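PDB 2XTS: sulfite dehydrogenase from Paracoccus pantotrophus, which oxidises protein-bound sulfur as a sulfane dehydrogenase of the Sox system, probably passing electrons from its molybdenum cofactor to heme c. Local coordinates for residues Gln68-Leu82 and Ala198-Pro210. Numbering follows the deposited sequence.
Sequences QGCAFERHHSGAIEL and ANGEALRKEHGYP. With MTE (phosphonic acidmono-(2-amino-5,6-dimercapto-4-oxo-3,7,8a,9,10,10a-hexahydro-4H-8-oxa-1,3,9,10-tetraaza-anthracen-7-ylmethyl)ester), chain E; 2MO (molybdenum (IV)oxide), chain F; HEC (heme c), chain K.
Gln68 drives its amide into the type I' turn Ala198-Glu201 and is gripped at both ends. Asn199 ND2 donates to Gln68 OE1 (3.0 Å) from above the carbonyl plane, Asn199 OD1 accepting from the backbone N of Glu147, while Gln68 NE2 donates to Glu201 OE2 (2.8 Å, N-H...O 160°). A bend at chi2 (-91°) turns the amide into this position, and its CG lies over one face of the Arg204 guanidinium, 3.5 Å from Arg204 NH2. Glu201 OE2 thus accepts three N-H groups, since Arg204 grips it side-on through NE and NH2; Glu201 OE1 is hydrogen-bonded to Tyr27 OH.

All four side-chain torsions of Lys205 lie within 10° of 180°, which lays its methylenes along the backbone of 79-81, Lys205 CG 3.3 Å from Ile80 O and CE by Ala79 O. Its NZ meets Glu81 OE1 through a water and forms a salt bridge with Glu20 of the second subunit.

Between these ends, Glu206 sets CG against Glu73 CG and CB against Ala79 CB. Glu73 OE2 and Glu206 OE2 lie 4.8 Å apart and may repel, which the salt bridge from Arg39 to Glu206 OE2 would probably offset. Glu206 O receives His75 NE2 on a lone pair (3.2 Å), and His207 NE2 donates in its ring plane to Ala71 O (3.1 Å). These bonds join residues that line the molybdopterin pocket: Arg74 N donates to MTE O2P (3.0 Å), and His207 CD2 approaches MTE O3P.

In the fold, strand 74-75 pairs with 52-53, strand 201-202 hairpins back on 193-198, and strand 143-152 covers Ala71 and Asn199.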
ATOM      1  N   GLN A  68      -2.875   4.681  -0.806  1.00  6.62           N
ATOM      2  CA  GLN A  68      -4.182   5.136  -0.444  1.00  6.42           C
ATOM      3  C   GLN A  68      -4.264   6.645  -0.312  1.00  6.80           C
ATOM      4  O   GLN A  68      -5.332   7.213  -0.541  1.00  7.99           O
ATOM      5  CB  GLN A  68      -4.727   4.403   0.790  1.00  7.72           C
ATOM      6  CG  GLN A  68      -3.779   4.260   1.945  1.00  7.19           C
ATOM      7  CD  GLN A  68      -2.935   2.992   1.941  1.00  7.14           C
ATOM      8  OE1 GLN A  68      -2.536   2.495   0.886  1.00  8.07           O
ATOM      9  NE2 GLN A  68      -2.684   2.460   3.122  1.00  8.72           N
ATOM     10  N   GLY A  69      -3.162   7.305   0.010  1.00  6.30           N
ATOM     11  CA  GLY A  69      -3.181   8.742   0.084  1.00  6.64           C
ATOM     12  C   GLY A  69      -3.399   9.457  -1.240  1.00  6.87           C
ATOM     13  O   GLY A  69      -3.803  10.618  -1.240  1.00  6.32           O
ATOM     14  N   CYS A  70      -3.096   8.802  -2.358  1.00  5.68           N
ATOM     15  CA  CYS A  70      -3.409   9.406  -3.655  1.00  6.36           C
ATOM     16  C   CYS A  70      -4.413   8.631  -4.483  1.00  6.13           C
ATOM     17  O   CYS A  70      -4.597   8.905  -5.657  1.00  7.90           O
ATOM     18  CB  CYS A  70      -2.163   9.655  -4.483  1.00  7.20           C
ATOM     19  SG  CYS A  70      -1.182   8.233  -4.935  1.00  9.87           S
ATOM     20  N   ALA A  71      -5.104   7.697  -3.852  1.00  6.36           N
ATOM     21  CA  ALA A  71      -6.167   6.934  -4.482  1.00  6.26           C
ATOM     22  C   ALA A  71      -7.403   7.820  -4.623  1.00  6.38           C
ATOM     23  O   ALA A  71      -7.807   8.508  -3.671  1.00  7.36           O
ATOM     24  CB  ALA A  71      -6.473   5.699  -3.671  1.00  6.44           C
ATOM     25  N   PHE A  72      -8.002   7.809  -5.814  1.00  6.22           N
ATOM     26  CA  PHE A  72      -9.084   8.740  -6.130  1.00  6.29           C
ATOM     27  C   PHE A  72     -10.240   8.660  -5.156  1.00  5.71           C
ATOM     28  O   PHE A  72     -10.458   7.634  -4.489  1.00  5.97           O
ATOM     29  CB  PHE A  72      -9.617   8.566  -7.564  1.00  6.12           C
ATOM     30  CG  PHE A  72     -10.690   7.514  -7.726  1.00  6.20           C
ATOM     31  CD1 PHE A  72     -10.433   6.172  -7.606  1.00  5.99           C
ATOM     32  CD2 PHE A  72     -11.982   7.896  -8.030  1.00  7.08           C
ATOM     33  CE1 PHE A  72     -11.435   5.242  -7.766  1.00  7.29           C
ATOM     34  CE2 PHE A  72     -12.968   6.970  -8.193  1.00  6.27           C
ATOM     35  CZ  PHE A  72     -12.716   5.649  -8.068  1.00  7.38           C
ATOM     36  N   GLU A  73     -11.004   9.745  -5.128  1.00  5.89           N
ATOM     37  CA  GLU A  73     -12.225   9.922  -4.341  1.00  6.93           C
ATOM     38  C   GLU A  73     -13.370  10.233  -5.259  1.00  6.87           C
ATOM     39  O   GLU A  73     -13.245  11.015  -6.184  1.00  7.67           O
ATOM     40  CB  GLU A  73     -12.078  11.154  -3.453  1.00  8.15           C
ATOM     41  CG  GLU A  73     -10.969  11.118  -2.433  1.00  9.64           C
ATOM     42  CD  GLU A  73     -10.786  12.474  -1.781  1.00  9.23           C
ATOM     43  OE1 GLU A  73     -11.700  12.972  -1.085  1.00  9.84           O
ATOM     44  OE2 GLU A  73      -9.719  13.063  -1.960  1.00 11.59           O
ATOM     45  N   ARG A  74     -14.524   9.666  -4.964  1.00  6.88           N
ATOM     46  CA  ARG A  74     -15.793  10.097  -5.571  1.00  6.78           C
ATOM     47  C   ARG A  74     -16.821  10.173  -4.446  1.00  6.72           C
ATOM     48  O   ARG A  74     -17.101   9.171  -3.786  1.00  6.45           O
ATOM     49  CB  ARG A  74     -16.252   9.166  -6.699  1.00  6.73           C
ATOM     50  CG  ARG A  74     -17.149   9.821  -7.743  1.00  8.13           C
ATOM     51  CD  ARG A  74     -18.501  10.236  -7.237  1.00  7.69           C
ATOM     52  NE  ARG A  74     -19.384  10.419  -8.392  1.00  7.93           N
ATOM     53  CZ  ARG A  74     -20.252  11.406  -8.550  1.00  7.69           C
ATOM     54  NH1 ARG A  74     -20.402  12.364  -7.633  1.00  9.27           N
ATOM     55  NH2 ARG A  74     -20.963  11.438  -9.677  1.00 10.24           N
ATOM     56  N   HIS A  75     -17.357  11.366  -4.222  1.00  6.14           N
ATOM     57  CA  HIS A  75     -18.406  11.606  -3.219  1.00  6.55           C
ATOM     58  C   HIS A  75     -19.610  12.256  -3.865  1.00  6.33           C
ATOM     59  O   HIS A  75     -19.494  12.880  -4.914  1.00  6.90           O
ATOM     60  CB  HIS A  75     -17.926  12.563  -2.112  1.00  7.21           C
ATOM     61  CG  HIS A  75     -16.579  12.237  -1.607  1.00  6.86           C
ATOM     62  ND1 HIS A  75     -15.527  13.133  -1.505  1.00  9.66           N
ATOM     63  CD2 HIS A  75     -16.100  11.033  -1.238  1.00  5.31           C
ATOM     64  CE1 HIS A  75     -14.464  12.484  -1.047  1.00  5.92           C
ATOM     65  NE2 HIS A  75     -14.794  11.212  -0.871  1.00  9.57           N
ATOM     66  N   HIS A  76     -20.749  12.145  -3.194  1.00  6.58           N
ATOM     67  CA  HIS A  76     -21.964  12.846  -3.614  1.00  6.72           C
ATOM     68  C   HIS A  76     -22.442  13.882  -2.590  1.00  6.26           C
ATOM     69  O   HIS A  76     -23.188  14.786  -2.960  1.00  7.99           O
ATOM     70  CB  HIS A  76     -23.101  11.873  -3.955  1.00  7.40           C
ATOM     71  CG  HIS A  76     -22.802  10.961  -5.107  1.00  7.48           C
ATOM     72  ND1 HIS A  76     -23.372  11.054  -6.361  1.00  9.61           N
ATOM     73  CD2 HIS A  76     -21.964   9.899  -5.155  1.00  5.20           C
ATOM     74  CE1 HIS A  76     -22.878  10.082  -7.123  1.00  6.19           C
ATOM     75  NE2 HIS A  76     -22.023   9.380  -6.412  1.00 10.27           N
ATOM     76  N   SER A  77     -21.993  13.781  -1.330  1.00  7.30           N
ATOM     77  CA  SER A  77     -22.247  14.824  -0.323  1.00  7.38           C
ATOM     78  C   SER A  77     -21.009  15.027   0.538  1.00  8.13           C
ATOM     79  O   SER A  77     -21.107  15.407   1.692  1.00  8.90           O
ATOM     80  CB  SER A  77     -23.475  14.554   0.533  1.00  7.55           C
ATOM     81  OG  SER A  77     -23.357  13.355   1.278  1.00  7.92           O
ATOM     82  N   GLY A  78     -19.837  14.815  -0.069  1.00  7.91           N
ATOM     83  CA  GLY A  78     -18.533  15.006   0.579  1.00  7.99           C
ATOM     84  C   GLY A  78     -18.081  13.807   1.411  1.00  7.68           C
ATOM     85  O   GLY A  78     -18.819  12.849   1.609  1.00  8.45           O
ATOM     86  N   ALA A  79     -16.843  13.872   1.882  1.00  8.26           N
ATOM     87  CA  ALA A  79     -16.239  12.828   2.684  1.00  7.42           C
ATOM     88  C   ALA A  79     -16.584  13.100   4.135  1.00  7.98           C
ATOM     89  O   ALA A  79     -16.127  14.089   4.698  1.00  9.64           O
ATOM     90  CB  ALA A  79     -14.724  12.833   2.492  1.00  8.10           C
ATOM     91  N   ILE A  80     -17.364  12.219   4.752  1.00  7.20           N
ATOM     92  CA  ILE A  80     -17.823  12.451   6.127  1.00  7.37           C
ATOM     93  C   ILE A  80     -16.908  11.813   7.151  1.00  7.58           C
ATOM     94  O   ILE A  80     -16.207  10.845   6.871  1.00  7.58           O
ATOM     95  CB  ILE A  80     -19.270  11.925   6.336  1.00  7.71           C
ATOM     96  CG1 ILE A  80     -19.372  10.424   6.042  1.00  8.50           C
ATOM     97  CG2 ILE A  80     -20.241  12.724   5.455  1.00  8.66           C
ATOM     98  CD1 ILE A  80     -20.641   9.765   6.603  1.00  9.42           C
ATOM     99  N   GLU A  81     -16.945  12.392   8.349  1.00  7.89           N
ATOM    100  CA  GLU A  81     -16.247  11.888   9.501  1.00  8.54           C
ATOM    101  C   GLU A  81     -17.169  11.062  10.384  1.00  8.97           C
ATOM    102  O   GLU A  81     -18.119  11.570  10.976  1.00 10.85           O
ATOM    103  CB  GLU A  81     -15.680  13.046  10.310  1.00  9.57           C
ATOM    104  CG  GLU A  81     -14.951  12.563  11.563  1.00 11.61           C
ATOM    105  CD  GLU A  81     -14.487  13.653  12.475  1.00 13.81           C
ATOM    106  OE1 GLU A  81     -13.426  14.221  12.212  1.00 15.03           O
ATOM    107  OE2 GLU A  81     -15.177  13.912  13.471  1.00 16.89           O
ATOM    108  N   LEU A  82     -16.882   9.781  10.462  1.00  9.13           N
ATOM    109  CA  LEU A  82     -17.717   8.818  11.172  1.00  9.22           C
ATOM    110  C   LEU A  82     -16.823   7.965  12.075  1.00  9.16           C
ATOM    111  O   LEU A  82     -16.072   7.104  11.617  1.00  9.29           O
ATOM    112  CB  LEU A  82     -18.491   7.947  10.183  1.00  8.71           C
ATOM    113  CG  LEU A  82     -19.459   6.899  10.758  1.00  9.66           C
ATOM    114  CD1 LEU A  82     -20.414   7.541  11.740  1.00 11.84           C
ATOM    115  CD2 LEU A  82     -20.192   6.213   9.598  1.00  9.81           C
ATOM    116  N   ALA A 198      -7.772  -1.451   4.281  1.00  7.20           N
ATOM    117  CA  ALA A 198      -7.356  -1.307   2.884  1.00  7.27           C
ATOM    118  C   ALA A 198      -5.872  -1.005   2.894  1.00  6.82           C
ATOM    119  O   ALA A 198      -5.420  -0.045   3.521  1.00  7.39           O
ATOM    120  CB  ALA A 198      -8.133  -0.214   2.197  1.00  8.45           C
ATOM    121  N   ASN A 199      -5.096  -1.843   2.224  1.00  6.51           N
ATOM    122  CA  ASN A 199      -3.638  -1.758   2.158  1.00  6.97           C
ATOM    123  C   ASN A 199      -3.059  -1.685   3.581  1.00  7.22           C
ATOM    124  O   ASN A 199      -2.246  -0.811   3.901  1.00  8.02           O
ATOM    125  CB  ASN A 199      -3.210  -0.576   1.296  1.00  6.70           C
ATOM    126  CG  ASN A 199      -3.422  -0.817  -0.173  1.00  6.31           C
ATOM    127  OD1 ASN A 199      -3.637  -1.945  -0.624  1.00  7.71           O
ATOM    128  ND2 ASN A 199      -3.366   0.255  -0.944  1.00  7.81           N
ATOM    129  N   GLY A 200      -3.538  -2.597   4.431  1.00  7.19           N
ATOM    130  CA  GLY A 200      -2.979  -2.815   5.731  1.00  7.02           C
ATOM    131  C   GLY A 200      -3.629  -2.125   6.903  1.00  7.74           C
ATOM    132  O   GLY A 200      -3.579  -2.619   8.007  1.00 10.09           O
ATOM    133  N   GLU A 201      -4.172  -0.943   6.694  1.00  7.02           N
ATOM    134  CA  GLU A 201      -4.655  -0.082   7.764  1.00  6.74           C
ATOM    135  C   GLU A 201      -6.138   0.234   7.568  1.00  6.02           C
ATOM    136  O   GLU A 201      -6.756  -0.182   6.593  1.00  6.85           O
ATOM    137  CB  GLU A 201      -3.807   1.195   7.802  1.00  6.60           C
ATOM    138  CG  GLU A 201      -3.877   2.027   6.530  1.00  6.58           C
ATOM    139  CD  GLU A 201      -2.993   3.262   6.517  1.00  7.55           C
ATOM    140  OE1 GLU A 201      -2.257   3.521   7.514  1.00  7.13           O
ATOM    141  OE2 GLU A 201      -3.054   3.948   5.489  1.00  7.64           O
ATOM    142  N   ALA A 202      -6.721   0.978   8.489  1.00  5.95           N
ATOM    143  CA  ALA A 202      -8.115   1.359   8.331  1.00  6.91           C
ATOM    144  C   ALA A 202      -8.330   2.105   7.033  1.00  6.54           C
ATOM    145  O   ALA A 202      -7.435   2.810   6.552  1.00  6.48           O
ATOM    146  CB  ALA A 202      -8.596   2.194   9.502  1.00  8.17           C
ATOM    147  N   LEU A 203      -9.518   1.968   6.464  1.00  6.76           N
ATOM    148  CA  LEU A 203      -9.909   2.803   5.349  1.00  6.59           C
ATOM    149  C   LEU A 203      -9.642   4.269   5.674  1.00  6.29           C
ATOM    150  O   LEU A 203      -9.820   4.712   6.803  1.00  6.77           O
ATOM    151  CB  LEU A 203     -11.406   2.673   5.131  1.00  7.01           C
ATOM    152  CG  LEU A 203     -12.012   1.316   4.804  1.00  7.67           C
ATOM    153  CD1 LEU A 203     -13.495   1.366   4.712  1.00  7.90           C
ATOM    154  CD2 LEU A 203     -11.458   0.874   3.485  1.00 12.93           C
ATOM    155  N   ARG A 204      -9.236   5.027   4.664  1.00  6.04           N
ATOM    156  CA  ARG A 204      -9.141   6.479   4.813  1.00  6.39           C
ATOM    157  C   ARG A 204     -10.550   7.073   4.938  1.00  6.42           C
ATOM    158  O   ARG A 204     -11.553   6.480   4.519  1.00  6.66           O
ATOM    159  CB  ARG A 204      -8.352   7.065   3.633  1.00  6.48           C
ATOM    160  CG  ARG A 204      -6.945   6.530   3.503  1.00  6.88           C
ATOM    161  CD  ARG A 204      -6.131   6.755   4.767  1.00  6.31           C
ATOM    162  NE  ARG A 204      -4.753   6.265   4.755  1.00  6.97           N
ATOM    163  CZ  ARG A 204      -3.717   6.960   4.281  1.00  6.48           C
ATOM    164  NH1 ARG A 204      -3.902   8.105   3.636  1.00  6.73           N
ATOM    165  NH2 ARG A 204      -2.491   6.473   4.394  1.00  6.81           N
ATOM    166  N   LYS A 205     -10.622   8.248   5.559  1.00  6.43           N
ATOM    167  CA  LYS A 205     -11.890   8.932   5.738  1.00  6.27           C
ATOM    168  C   LYS A 205     -12.675   8.993   4.435  1.00  6.80           C
ATOM    169  O   LYS A 205     -13.858   8.630   4.369  1.00  7.45           O
ATOM    170  CB  LYS A 205     -11.656  10.342   6.249  1.00  7.46           C
ATOM    171  CG  LYS A 205     -12.915  11.168   6.445  1.00  7.92           C
ATOM    172  CD  LYS A 205     -12.579  12.545   6.998  1.00 10.95           C
ATOM    173  CE  LYS A 205     -13.744  13.484   7.021  1.00 12.02           C
ATOM    174  NZ  LYS A 205     -13.284  14.791   7.567  1.00 14.96           N
ATOM    175  N   GLU A 206     -11.982   9.428   3.387  1.00  5.98           N
ATOM    176  CA  GLU A 206     -12.569   9.667   2.093  1.00  7.17           C
ATOM    177  C   GLU A 206     -12.919   8.408   1.329  1.00  6.74           C
ATOM    178  O   GLU A 206     -13.631   8.476   0.329  1.00  7.40           O
ATOM    179  CB  GLU A 206     -11.630  10.563   1.262  1.00  6.91           C
ATOM    180  CG  GLU A 206     -10.263   9.994   0.901  1.00  7.51           C
ATOM    181  CD  GLU A 206      -9.173  10.215   1.932  1.00  8.72           C
ATOM    182  OE1 GLU A 206      -9.439  10.402   3.142  1.00  8.50           O
ATOM    183  OE2 GLU A 206      -8.003  10.191   1.496  1.00 10.29           O
ATOM    184  N   HIS A 207     -12.423   7.270   1.813  1.00  5.52           N
ATOM    185  CA  HIS A 207     -12.700   5.954   1.230  1.00  6.47           C
ATOM    186  C   HIS A 207     -13.689   5.137   2.058  1.00  6.44           C
ATOM    187  O   HIS A 207     -13.866   3.953   1.835  1.00  7.46           O
ATOM    188  CB  HIS A 207     -11.406   5.171   1.011  1.00  7.09           C
ATOM    189  CG  HIS A 207     -10.421   5.863   0.120  1.00  7.00           C
ATOM    190  ND1 HIS A 207      -9.056   5.816   0.336  1.00  7.40           N
ATOM    191  CD2 HIS A 207     -10.611   6.594  -1.003  1.00  6.41           C
ATOM    192  CE1 HIS A 207      -8.454   6.524  -0.612  1.00  7.39           C
ATOM    193  NE2 HIS A 207      -9.374   6.985  -1.445  1.00  7.28           N
ATOM    194  N   GLY A 208     -14.354   5.774   3.009  1.00  6.39           N
ATOM    195  CA  GLY A 208     -15.469   5.144   3.707  1.00  6.56           C
ATOM    196  C   GLY A 208     -15.275   4.765   5.160  1.00  6.33           C
ATOM    197  O   GLY A 208     -16.094   4.032   5.694  1.00  7.78           O
ATOM    198  N   TYR A 209     -14.223   5.256   5.802  1.00  6.49           N
ATOM    199  CA  TYR A 209     -13.951   4.887   7.203  1.00  6.25           C
ATOM    200  C   TYR A 209     -15.191   4.999   8.050  1.00  6.25           C
ATOM    201  O   TYR A 209     -15.846   6.011   8.022  1.00  7.03           O
ATOM    202  CB  TYR A 209     -12.918   5.823   7.798  1.00  7.02           C
ATOM    203  CG  TYR A 209     -12.540   5.560   9.247  1.00  6.41           C
ATOM    204  CD1 TYR A 209     -13.222   6.162  10.289  1.00  6.93           C
ATOM    205  CD2 TYR A 209     -11.459   4.748   9.559  1.00  7.00           C
ATOM    206  CE1 TYR A 209     -12.836   5.951  11.604  1.00  7.62           C
ATOM    207  CE2 TYR A 209     -11.053   4.549  10.859  1.00  6.73           C
ATOM    208  CZ  TYR A 209     -11.748   5.152  11.873  1.00  6.19           C
ATOM    209  OH  TYR A 209     -11.341   4.999  13.161  1.00  7.56           O
ATOM    210  N   PRO A 210     -15.493   3.975   8.852  1.00  6.48           N
ATOM    211  CA  PRO A 210     -14.710   2.784   9.138  1.00  6.60           C
ATOM    212  C   PRO A 210     -15.101   1.515   8.371  1.00  6.70           C
ATOM    213  O   PRO A 210     -14.517   0.473   8.614  1.00  7.46           O
ATOM    214  CB  PRO A 210     -14.933   2.597  10.641  1.00  7.80           C
ATOM    215  CG  PRO A 210     -16.361   3.003  10.795  1.00  7.51           C
ATOM    216  CD  PRO A 210     -16.575   4.152   9.839  1.00  6.86           C
TER
HETATM  217  N1  MTE E 500     -20.697   5.673  -1.064  1.00  1.84           N
HETATM  218  C2  MTE E 500     -21.367   6.659  -0.477  1.00  1.98           C
HETATM  219  N2  MTE E 500     -21.930   6.433   0.729  1.00  2.25           N
HETATM  220  N3  MTE E 500     -21.479   7.880  -1.035  1.00  1.71           N
HETATM  221  C4  MTE E 500     -20.932   8.186  -2.246  1.00  1.99           C
HETATM  222  O4  MTE E 500     -21.071   9.345  -2.689  1.00  2.29           O
HETATM  223  N5  MTE E 500     -19.680   7.291  -4.229  1.00  2.13           N
HETATM  224  C6  MTE E 500     -19.562   6.039  -4.940  1.00  2.15           C
HETATM  225  C7  MTE E 500     -18.897   4.919  -4.155  1.00  0.97           C
HETATM  226  N8  MTE E 500     -19.504   4.796  -2.855  1.00  0.67           N
HETATM  227  C9  MTE E 500     -20.213   7.150  -2.960  1.00  1.89           C
HETATM  228  C10 MTE E 500     -20.132   5.843  -2.297  1.00  2.16           C
HETATM  229  C1' MTE E 500     -18.861   6.178  -6.279  1.00  1.65           C
HETATM  230  S1' MTE E 500     -19.731   6.905  -7.613  1.00  2.47           S
HETATM  231  C2' MTE E 500     -17.619   5.684  -6.490  1.00  1.29           C
HETATM  232  S2' MTE E 500     -16.889   5.672  -8.047  1.00  2.44           S
HETATM  233  C3' MTE E 500     -16.857   5.083  -5.329  1.00  1.67           C
HETATM  234  O3' MTE E 500     -17.513   5.210  -4.056  1.00  1.77           O
HETATM  235  C4' MTE E 500     -15.515   5.774  -5.175  1.00  2.01           C
HETATM  236  O4' MTE E 500     -14.765   5.144  -4.128  1.00  2.04           O
HETATM  237  P   MTE E 500     -13.533   5.988  -3.544  1.00  2.05           P
HETATM  238  O1P MTE E 500     -12.653   6.139  -4.821  1.00  2.28           O
HETATM  239  O2P MTE E 500     -13.991   7.331  -3.078  1.00  2.22           O
HETATM  240  O3P MTE E 500     -12.896   5.096  -2.534  1.00  2.34           O
HETATM  241 MO   2MO F 501     -18.567   6.335  -9.596  1.00  2.84          MO
HETATM  242  OT1 2MO F 501     -19.278   4.837 -10.282  1.00  3.00           O
HETATM  243  OT2 2MO F 501     -19.463   7.962 -10.220  1.00  3.23           O
HETATM  244 FE   HEC K 500     -31.430  19.175  -5.437  1.00  2.28          FE
HETATM  245  CHA HEC K 500     -30.107  16.703  -7.352  1.00  1.88           C
HETATM  246  CHB HEC K 500     -34.525  17.804  -5.830  1.00  2.18           C
HETATM  247  CHC HEC K 500     -32.665  21.416  -3.267  1.00  2.16           C
HETATM  248  CHD HEC K 500     -28.527  20.884  -5.566  1.00  2.26           C
HETATM  249  NA  HEC K 500     -32.173  17.571  -6.400  1.00  2.17           N
HETATM  250  C1A HEC K 500     -31.455  16.704  -7.191  1.00  2.09           C
HETATM  251  C2A HEC K 500     -32.356  15.756  -7.807  1.00  2.38           C
HETATM  252  C3A HEC K 500     -33.586  16.070  -7.377  1.00  2.29           C
HETATM  253  C4A HEC K 500     -33.482  17.208  -6.491  1.00  2.33           C
HETATM  254  CMA HEC K 500     -34.926  15.379  -7.711  1.00  2.58           C
HETATM  255  CAA HEC K 500     -31.927  14.621  -8.773  1.00  2.68           C
HETATM  256  CBA HEC K 500     -31.745  15.145 -10.198  1.00  2.83           C
HETATM  257  CGA HEC K 500     -31.422  14.059 -11.182  1.00  3.00           C
HETATM  258  O1A HEC K 500     -30.756  13.084 -10.828  1.00  2.80           O
HETATM  259  O2A HEC K 500     -31.914  14.218 -12.324  1.00  3.46           O
HETATM  260  NB  HEC K 500     -33.211  19.516  -4.657  1.00  2.19           N
HETATM  261  C1B HEC K 500     -34.394  18.832  -4.919  1.00  2.50           C
HETATM  262  C2B HEC K 500     -35.408  19.276  -3.986  1.00  2.40           C
HETATM  263  C3B HEC K 500     -34.903  20.305  -3.292  1.00  2.47           C
HETATM  264  C4B HEC K 500     -33.521  20.447  -3.680  1.00  1.93           C
HETATM  265  CMB HEC K 500     -36.866  18.778  -4.043  1.00  2.83           C
HETATM  266  CAB HEC K 500     -35.568  21.111  -2.186  1.00  2.74           C
HETATM  267  CBB HEC K 500     -36.147  20.152  -1.108  1.00  3.15           C
HETATM  268  NC  HEC K 500     -30.703  20.856  -4.578  1.00  2.16           N
HETATM  269  C1C HEC K 500     -31.401  21.666  -3.736  1.00  2.30           C
HETATM  270  C2C HEC K 500     -30.567  22.784  -3.371  1.00  2.57           C
HETATM  271  C3C HEC K 500     -29.401  22.631  -4.012  1.00  2.86           C
HETATM  272  C4C HEC K 500     -29.503  21.443  -4.815  1.00  2.14           C
HETATM  273  CMC HEC K 500     -30.981  23.906  -2.395  1.00  3.07           C
HETATM  274  CAC HEC K 500     -28.154  23.513  -4.084  1.00  3.56           C
HETATM  275  CBC HEC K 500     -27.577  24.109  -2.851  1.00  3.09           C
HETATM  276  ND  HEC K 500     -29.645  18.837  -6.294  1.00  2.18           N
HETATM  277  C1D HEC K 500     -28.527  19.629  -6.115  1.00  2.04           C
HETATM  278  C2D HEC K 500     -27.362  18.988  -6.667  1.00  2.35           C
HETATM  279  C3D HEC K 500     -27.846  17.694  -7.186  1.00  2.30           C
HETATM  280  C4D HEC K 500     -29.256  17.675  -6.945  1.00  2.26           C
HETATM  281  CMD HEC K 500     -25.905  19.431  -6.656  1.00  2.92           C
HETATM  282  CAD HEC K 500     -26.976  16.634  -7.839  1.00  2.54           C
HETATM  283  CBD HEC K 500     -26.454  15.688  -6.762  1.00  2.57           C
HETATM  284  CGD HEC K 500     -25.631  14.559  -7.317  1.00  2.69           C
HETATM  285  O1D HEC K 500     -25.609  14.350  -8.557  1.00  3.33           O
HETATM  286  O2D HEC K 500     -25.077  13.803  -6.495  1.00  3.05           O
HETATM  287  O   HOH W   1     -15.145   8.707   8.366  1.00  7.94           O
HETATM  288  O   HOH W   2     -11.884  14.030   9.992  1.00 16.92           O